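Local coordinates for putative membrane protein (Corynebacterium diphtheriae NCTC 13129, PDB 3C8I), which is of unknown function but forms the DUF3239 domain of a putative membrane protein that probably carries its transmembrane region in the part missing here, at residues B[19-24]-B[67-72]; B[28-33]-B[49-54]. One frame throughout, in Å; residues are numbered along the deposited sequence.

How the contacts relate
Both contacts belong to one antiparallel sheet, joined where strand 16-24 runs beside strand 29-36: their centres are 8 Å apart, and A22 N and E23 O both lie within bonding distance of the V30 backbone. That pairing of two consecutive residues with V30 is a classic beta bulge. Contact 2 is the more regular, its two strands of a hairpin sharing six backbone bonds and burying 605 Å², with nine of its twelve touching residues buried and its polar side chains at D28, T51, R52 and N53. Contact 1 covers 478 Å² with four of eleven buried; there 19-24 meets a segment that is loop before it becomes strand, so pairing is irregular.

Contact 1: residues B[19-24]-B[67-72]; sequences AMIAEV and VGTRIP
M20 and R70 form an antiparallel non-hydrogen-bonded pair where strand 16-24 meets the start of strand 70-80, neighbours in the six-stranded antiparallel sheet. The short axes come within 4.5 Å but run 141° apart in direction, well short of antiparallel; 67-69 is loop and 70-72 only a weakly bonded strand. The M20 side chain leads from the strand across this loop. Its CB passes T69 O at a distance of 3.9 Å, and CG, anti to the backbone N (chi1 -171°), lies only 3.4 Å from G68 O. SD runs on past the same glycine, touching its O and its CA. A bend at the last torsion then leaves CE at the margin of contact with R70 CG. Beyond the pair, helix 115-124 covers M20 through W118, L121 and S122, while R70 reaches W118 in a cation-pi contact and E110 in a salt bridge.

The backbone stitches the loop to the strand in both directions: I21 N donates to T69 O (3.1 Å), and G68 N to I21 O (2.7 Å), both donors lying in the carbonyl plane of the acceptor. I71 N also bonds A19 O, though from well above its carbonyl plane, and the return bond from A19 N is weak. The I21 and T69 side chains run alongside each other in the same direction, with I21 CD1 3.7 Å from T69 CB; T69 OG1 itself is held by T64 O. At the far end V67 CG1 rests against I21 O, and V67 CG2 approaches E23 CA at 4.0 Å.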
ATOM      1  N   ALA B  19     -21.548  -3.115  -5.191  1.00 27.87           N
ATOM      2  CA  ALA B  19     -20.729  -3.937  -4.307  1.00 28.17           C
ATOM      3  C   ALA B  19     -21.640  -4.649  -3.296  1.00 27.03           C
ATOM      4  O   ALA B  19     -22.799  -4.245  -3.089  1.00 28.34           O
ATOM      5  CB  ALA B  19     -19.630  -3.086  -3.604  1.00 26.42           C
ATOM      6  N   MET B  20     -21.131  -5.710  -2.689  1.00 27.01           N
ATOM      7  CA  MET B  20     -21.916  -6.557  -1.820  1.00 26.70           C
ATOM      8  C   MET B  20     -21.001  -7.235  -0.812  1.00 27.22           C
ATOM      9  O   MET B  20     -19.866  -7.612  -1.140  1.00 27.16           O
ATOM     10  CB  MET B  20     -22.623  -7.620  -2.693  1.00 26.59           C
ATOM     11  CG  MET B  20     -23.676  -8.504  -1.989  1.00 27.01           C
ATOM     12  SD  MET B  20     -24.605  -9.525  -3.204  1.00 23.11           S
ATOM     13  CE  MET B  20     -25.277  -8.255  -4.215  1.00 27.14           C
ATOM     14  N   ILE B  21     -21.509  -7.437   0.402  1.00 27.49           N
ATOM     15  CA  ILE B  21     -20.750  -8.135   1.437  1.00 28.14           C
ATOM     16  C   ILE B  21     -20.673  -9.608   1.055  1.00 28.78           C
ATOM     17  O   ILE B  21     -21.703 -10.286   0.911  1.00 27.21           O
ATOM     18  CB  ILE B  21     -21.333  -7.982   2.854  1.00 28.23           C
ATOM     19  CG1 ILE B  21     -21.485  -6.503   3.248  1.00 29.37           C
ATOM     20  CG2 ILE B  21     -20.475  -8.797   3.867  1.00 28.38           C
ATOM     21  CD1 ILE B  21     -22.130  -6.290   4.644  1.00 29.60           C
ATOM     22  N   ALA B  22     -19.442 -10.090   0.895  1.00 29.61           N
ATOM     23  CA  ALA B  22     -19.164 -11.462   0.440  1.00 31.32           C
ATOM     24  C   ALA B  22     -18.727 -12.361   1.595  1.00 32.27           C
ATOM     25  O   ALA B  22     -18.838 -13.593   1.514  1.00 33.50           O
ATOM     26  CB  ALA B  22     -18.085 -11.431  -0.671  1.00 30.65           C
ATOM     27  N   GLU B  23     -18.233 -11.755   2.668  1.00 33.91           N
ATOM     28  CA  GLU B  23     -17.780 -12.489   3.830  1.00 34.72           C
ATOM     29  C   GLU B  23     -17.716 -11.572   5.049  1.00 35.24           C
ATOM     30  O   GLU B  23     -17.359 -10.390   4.936  1.00 33.50           O
ATOM     31  CB  GLU B  23     -16.411 -13.117   3.551  1.00 35.10           C
ATOM     32  CG  GLU B  23     -15.715 -13.652   4.804  1.00 36.39           C
ATOM     33  CD  GLU B  23     -14.338 -14.178   4.524  1.00 37.20           C
ATOM     34  OE1 GLU B  23     -14.264 -15.298   3.987  1.00 42.62           O
ATOM     35  OE2 GLU B  23     -13.346 -13.477   4.845  1.00 41.35           O
ATOM     36  N   VAL B  24     -18.068 -12.124   6.212  1.00 35.36           N
ATOM     37  CA  VAL B  24     -18.079 -11.378   7.465  1.00 36.15           C
ATOM     38  C   VAL B  24     -17.256 -12.113   8.517  1.00 37.16           C
ATOM     39  O   VAL B  24     -17.433 -13.316   8.721  1.00 37.13           O
ATOM     40  CB  VAL B  24     -19.530 -11.158   7.956  1.00 36.94           C
ATOM     41  CG1 VAL B  24     -19.555 -10.625   9.393  1.00 37.30           C
ATOM     42  CG2 VAL B  24     -20.272 -10.211   7.002  1.00 36.07           C
ATOM     43  N   VAL B  67     -23.593 -11.362   4.881  1.00 34.16           N
ATOM     44  CA  VAL B  67     -23.272 -11.759   3.518  1.00 33.93           C
ATOM     45  C   VAL B  67     -24.487 -11.487   2.637  1.00 33.23           C
ATOM     46  O   VAL B  67     -25.610 -11.886   2.983  1.00 33.23           O
ATOM     47  CB  VAL B  67     -22.874 -13.240   3.451  1.00 33.90           C
ATOM     48  CG1 VAL B  67     -22.686 -13.685   2.010  1.00 34.20           C
ATOM     49  CG2 VAL B  67     -21.595 -13.494   4.268  1.00 34.22           C
ATOM     50  N   GLY B  68     -24.278 -10.754   1.543  1.00 32.06           N
ATOM     51  CA  GLY B  68     -25.354 -10.404   0.606  1.00 31.59           C
ATOM     52  C   GLY B  68     -25.894  -8.986   0.698  1.00 30.53           C
ATOM     53  O   GLY B  68     -26.587  -8.538  -0.210  1.00 29.76           O
ATOM     54  N   THR B  69     -25.587  -8.268   1.779  1.00 30.49           N
ATOM     55  CA  THR B  69     -26.003  -6.867   1.907  1.00 30.54           C
ATOM     56  C   THR B  69     -25.450  -6.039   0.771  1.00 30.03           C
ATOM     57  O   THR B  69     -24.245  -6.063   0.506  1.00 29.29           O
ATOM     58  CB  THR B  69     -25.533  -6.223   3.241  1.00 30.42           C
ATOM     59  OG1 THR B  69     -26.216  -6.833   4.344  1.00 30.36           O
ATOM     60  CG2 THR B  69     -25.813  -4.729   3.240  1.00 30.63           C
ATOM     61  N   ARG B  70     -26.319  -5.275   0.120  1.00 30.09           N
ATOM     62  CA  ARG B  70     -25.911  -4.411  -0.975  1.00 31.00           C
ATOM     63  C   ARG B  70     -25.217  -3.117  -0.496  1.00 30.98           C
ATOM     64  O   ARG B  70     -25.658  -2.475   0.464  1.00 31.60           O
ATOM     65  CB  ARG B  70     -27.107  -4.017  -1.809  1.00 31.12           C
ATOM     66  CG  ARG B  70     -27.839  -5.152  -2.479  1.00 32.97           C
ATOM     67  CD  ARG B  70     -29.036  -4.546  -3.245  1.00 34.24           C
ATOM     68  NE  ARG B  70     -29.535  -5.433  -4.306  1.00 38.52           N
ATOM     69  CZ  ARG B  70     -30.302  -5.041  -5.333  1.00 38.29           C
ATOM     70  NH1 ARG B  70     -30.675  -3.762  -5.477  1.00 40.21           N
ATOM     71  NH2 ARG B  70     -30.688  -5.935  -6.237  1.00 39.63           N
ATOM     72  N   ILE B  71     -24.137  -2.765  -1.184  1.00 30.52           N
ATOM     73  CA  ILE B  71     -23.293  -1.609  -0.875  1.00 30.68           C
ATOM     74  C   ILE B  71     -23.028  -0.859  -2.182  1.00 30.16           C
ATOM     75  O   ILE B  71     -22.177  -1.256  -2.954  1.00 30.45           O
ATOM     76  CB  ILE B  71     -21.899  -2.008  -0.288  1.00 30.75           C
ATOM     77  CG1 ILE B  71     -22.010  -2.881   0.969  1.00 32.07           C
ATOM     78  CG2 ILE B  71     -21.053  -0.744   0.014  1.00 30.16           C
ATOM     79  CD1 ILE B  71     -22.718  -2.217   2.132  1.00 33.76           C
ATOM     80  N   PRO B  72     -23.741   0.242  -2.429  1.00 30.14           N
ATOM     81  CA  PRO B  72     -23.404   1.061  -3.588  1.00 29.96           C
ATOM     82  C   PRO B  72     -21.982   1.632  -3.458  1.00 28.84           C
ATOM     83  O   PRO B  72     -21.613   2.114  -2.393  1.00 28.60           O
ATOM     84  CB  PRO B  72     -24.444   2.180  -3.542  1.00 29.61           C
ATOM     85  CG  PRO B  72     -25.471   1.712  -2.626  1.00 31.74           C
ATOM     86  CD  PRO B  72     -24.865   0.791  -1.671  1.00 30.84           C
TER

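Contact 2: residues B[28-33]-B[49-54]; sequences DMVVMA and LATRNI
D28 and N53 bring two flat groups together, a carboxylate and an amide whose planes are 23° apart and so nearly coplanar. D28 OD2 lies almost in the plane of the N53 amide, at its edge, 3.5 Å from N53 CB; the amide is probably turned over in the model, so which of its end atoms faces OD2 is left open. V30 CG2 approaches one face of the amide from beyond its O/N end, 3.6 Å from N53 CG. With chi1 at 74°, D28 CG sits between its backbone N and carbonyl carbon; D28 CB lies 3.3 Å from I54 O.

The same face of the sheet continues with V30 CG1 against T51 CB, then with M32, whose CB and CG touch T51 CG2. M32 SD rests against both L49 methyls, 4.0 Å from L49 CD2 and scarcely farther from CD1, and CE bends back to T51 CG2. Helix 128-132 packs on V30, L49 and T51 here. On the opposite face, V31 CG2 meets I54 CD1 at 3.8 Å and M29 CG approaches I54 CB. R52 starts on that face too, but its guanidinium turns away to bond P93 O, and also W98 O of the third subunit.

Three hydrogen-bonded pairs, M29 with I54, V31 with R52 and A33 with A50, each exchange two backbone bonds, among them I54 N to M29 O at 2.8 Å. Between them, CA-H...O contacts such as T51 CA to V31 O (3.1 Å) fill the non-hydrogen-bonded positions. Axes at 158° and this strict alternation are those of a regular antiparallel beta hairpin, here strands 29-36 and 47-54 within the sheet.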
ATOM      1  N   ASP B  28     -13.460  -7.668  10.499  1.00 38.74           N
ATOM      2  CA  ASP B  28     -13.703  -7.010   9.224  1.00 38.27           C
ATOM      3  C   ASP B  28     -14.664  -7.783   8.317  1.00 36.67           C
ATOM      4  O   ASP B  28     -15.154  -8.849   8.670  1.00 36.22           O
ATOM      5  CB  ASP B  28     -12.376  -6.710   8.504  1.00 38.95           C
ATOM      6  CG  ASP B  28     -11.724  -7.942   7.915  1.00 42.05           C
ATOM      7  OD1 ASP B  28     -11.787  -9.014   8.540  1.00 43.09           O
ATOM      8  OD2 ASP B  28     -11.127  -7.823   6.813  1.00 49.36           O
ATOM      9  N   MET B  29     -14.963  -7.183   7.170  1.00 34.87           N
ATOM     10  CA  MET B  29     -15.770  -7.789   6.143  1.00 34.73           C
ATOM     11  C   MET B  29     -15.069  -7.706   4.791  1.00 33.97           C
ATOM     12  O   MET B  29     -14.182  -6.876   4.579  1.00 34.54           O
ATOM     13  CB  MET B  29     -17.154  -7.120   6.073  1.00 34.57           C
ATOM     14  CG  MET B  29     -17.225  -5.685   5.544  1.00 35.82           C
ATOM     15  SD  MET B  29     -18.783  -4.837   6.098  1.00 35.69           S
ATOM     16  CE  MET B  29     -18.181  -3.718   7.363  1.00 36.40           C
ATOM     17  N   VAL B  30     -15.477  -8.564   3.875  1.00 32.96           N
ATOM     18  CA  VAL B  30     -14.955  -8.537   2.520  1.00 32.62           C
ATOM     19  C   VAL B  30     -16.094  -8.159   1.604  1.00 31.39           C
ATOM     20  O   VAL B  30     -17.162  -8.761   1.641  1.00 30.78           O
ATOM     21  CB  VAL B  30     -14.327  -9.896   2.084  1.00 32.61           C
ATOM     22  CG1 VAL B  30     -13.921  -9.874   0.592  1.00 33.12           C
ATOM     23  CG2 VAL B  30     -13.120 -10.224   2.924  1.00 33.50           C
ATOM     24  N   VAL B  31     -15.876  -7.116   0.814  1.00 30.66           N
ATOM     25  CA  VAL B  31     -16.848  -6.666  -0.144  1.00 30.26           C
ATOM     26  C   VAL B  31     -16.343  -7.067  -1.532  1.00 29.57           C
ATOM     27  O   VAL B  31     -15.133  -7.097  -1.788  1.00 29.04           O
ATOM     28  CB  VAL B  31     -17.121  -5.152   0.013  1.00 31.28           C
ATOM     29  CG1 VAL B  31     -18.190  -4.690  -0.943  1.00 34.81           C
ATOM     30  CG2 VAL B  31     -17.555  -4.832   1.451  1.00 31.52           C
ATOM     31  N   MET B  32     -17.276  -7.433  -2.405  1.00 29.30           N
ATOM     32  CA  MET B  32     -16.988  -7.743  -3.810  1.00 28.44           C
ATOM     33  C   MET B  32     -17.725  -6.718  -4.642  1.00 27.42           C
ATOM     34  O   MET B  32     -18.895  -6.455  -4.375  1.00 27.18           O
ATOM     35  CB  MET B  32     -17.489  -9.154  -4.168  1.00 28.91           C
ATOM     36  CG  MET B  32     -17.199  -9.614  -5.630  1.00 29.71           C
ATOM     37  SD  MET B  32     -17.857 -11.287  -6.057  1.00 25.11           S
ATOM     38  CE  MET B  32     -16.805 -12.212  -5.015  1.00 28.63           C
ATOM     39  N   ALA B  33     -17.061  -6.155  -5.644  1.00 26.95           N
ATOM     40  CA  ALA B  33     -17.685  -5.216  -6.577  1.00 27.69           C
ATOM     41  C   ALA B  33     -17.610  -5.718  -8.004  1.00 27.63           C
ATOM     42  O   ALA B  33     -16.682  -6.433  -8.356  1.00 28.82           O
ATOM     43  CB  ALA B  33     -17.019  -3.803  -6.486  1.00 26.14           C
ATOM     44  N   LEU B  49     -14.685  -8.982 -11.207  1.00 29.74           N
ATOM     45  CA  LEU B  49     -15.004  -8.941  -9.791  1.00 29.96           C
ATOM     46  C   LEU B  49     -13.774  -8.453  -9.047  1.00 30.10           C
ATOM     47  O   LEU B  49     -12.668  -8.963  -9.262  1.00 30.11           O
ATOM     48  CB  LEU B  49     -15.387 -10.339  -9.298  1.00 30.44           C
ATOM     49  CG  LEU B  49     -16.514 -10.998 -10.100  1.00 30.10           C
ATOM     50  CD1 LEU B  49     -16.628 -12.478  -9.759  1.00 32.06           C
ATOM     51  CD2 LEU B  49     -17.858 -10.215  -9.905  1.00 29.01           C
ATOM     52  N   ALA B  50     -13.961  -7.461  -8.181  1.00 29.46           N
ATOM     53  CA  ALA B  50     -12.864  -6.906  -7.390  1.00 29.76           C
ATOM     54  C   ALA B  50     -13.249  -7.009  -5.929  1.00 30.13           C
ATOM     55  O   ALA B  50     -14.331  -6.594  -5.555  1.00 32.23           O
ATOM     56  CB  ALA B  50     -12.601  -5.414  -7.791  1.00 28.08           C
ATOM     57  N   THR B  51     -12.371  -7.523  -5.086  1.00 29.98           N
ATOM     58  CA  THR B  51     -12.670  -7.597  -3.675  1.00 29.65           C
ATOM     59  C   THR B  51     -11.808  -6.685  -2.825  1.00 29.47           C
ATOM     60  O   THR B  51     -10.706  -6.279  -3.213  1.00 28.23           O
ATOM     61  CB  THR B  51     -12.570  -9.058  -3.123  1.00 29.80           C
ATOM     62  OG1 THR B  51     -11.252  -9.562  -3.336  1.00 32.74           O
ATOM     63  CG2 THR B  51     -13.663  -9.980  -3.731  1.00 31.10           C
ATOM     64  N   ARG B  52     -12.320  -6.364  -1.644  1.00 29.27           N
ATOM     65  CA  ARG B  52     -11.626  -5.505  -0.713  1.00 29.63           C
ATOM     66  C   ARG B  52     -12.037  -5.806   0.712  1.00 29.32           C
ATOM     67  O   ARG B  52     -13.219  -5.906   1.017  1.00 27.76           O
ATOM     68  CB  ARG B  52     -11.954  -4.043  -1.006  1.00 29.58           C
ATOM     69  CG  ARG B  52     -11.259  -3.060  -0.116  1.00 29.50           C
ATOM     70  CD  ARG B  52     -11.589  -1.610  -0.502  1.00 29.10           C
ATOM     71  NE  ARG B  52     -10.884  -0.653   0.350  1.00 29.47           N
ATOM     72  CZ  ARG B  52     -10.617   0.610   0.034  1.00 27.27           C
ATOM     73  NH1 ARG B  52     -11.038   1.111  -1.119  1.00 27.57           N
ATOM     74  NH2 ARG B  52      -9.947   1.393   0.892  1.00 27.02           N
ATOM     75  N   ASN B  53     -11.040  -5.900   1.571  1.00 30.26           N
ATOM     76  CA  ASN B  53     -11.249  -6.074   2.995  1.00 31.30           C
ATOM     77  C   ASN B  53     -11.508  -4.724   3.639  1.00 31.08           C
ATOM     78  O   ASN B  53     -10.723  -3.782   3.474  1.00 31.40           O
ATOM     79  CB  ASN B  53     -10.059  -6.783   3.610  1.00 32.96           C
ATOM     80  CG  ASN B  53     -10.124  -8.289   3.413  1.00 37.81           C
ATOM     81  OD1 ASN B  53     -10.411  -9.035   4.359  1.00 46.23           O
ATOM     82  ND2 ASN B  53      -9.871  -8.750   2.192  1.00 42.82           N
ATOM     83  N   ILE B  54     -12.639  -4.613   4.319  1.00 30.05           N
ATOM     84  CA  ILE B  54     -13.102  -3.347   4.889  1.00 31.14           C
ATOM     85  C   ILE B  54     -13.455  -3.507   6.363  1.00 31.17           C
ATOM     86  O   ILE B  54     -14.100  -4.484   6.760  1.00 30.70           O
ATOM     87  CB  ILE B  54     -14.326  -2.797   4.089  1.00 31.20           C
ATOM     88  CG1 ILE B  54     -13.885  -2.402   2.666  1.00 32.55           C
ATOM     89  CG2 ILE B  54     -14.971  -1.579   4.794  1.00 30.51           C
ATOM     90  CD1 ILE B  54     -15.091  -1.967   1.753  1.00 33.02           C
TER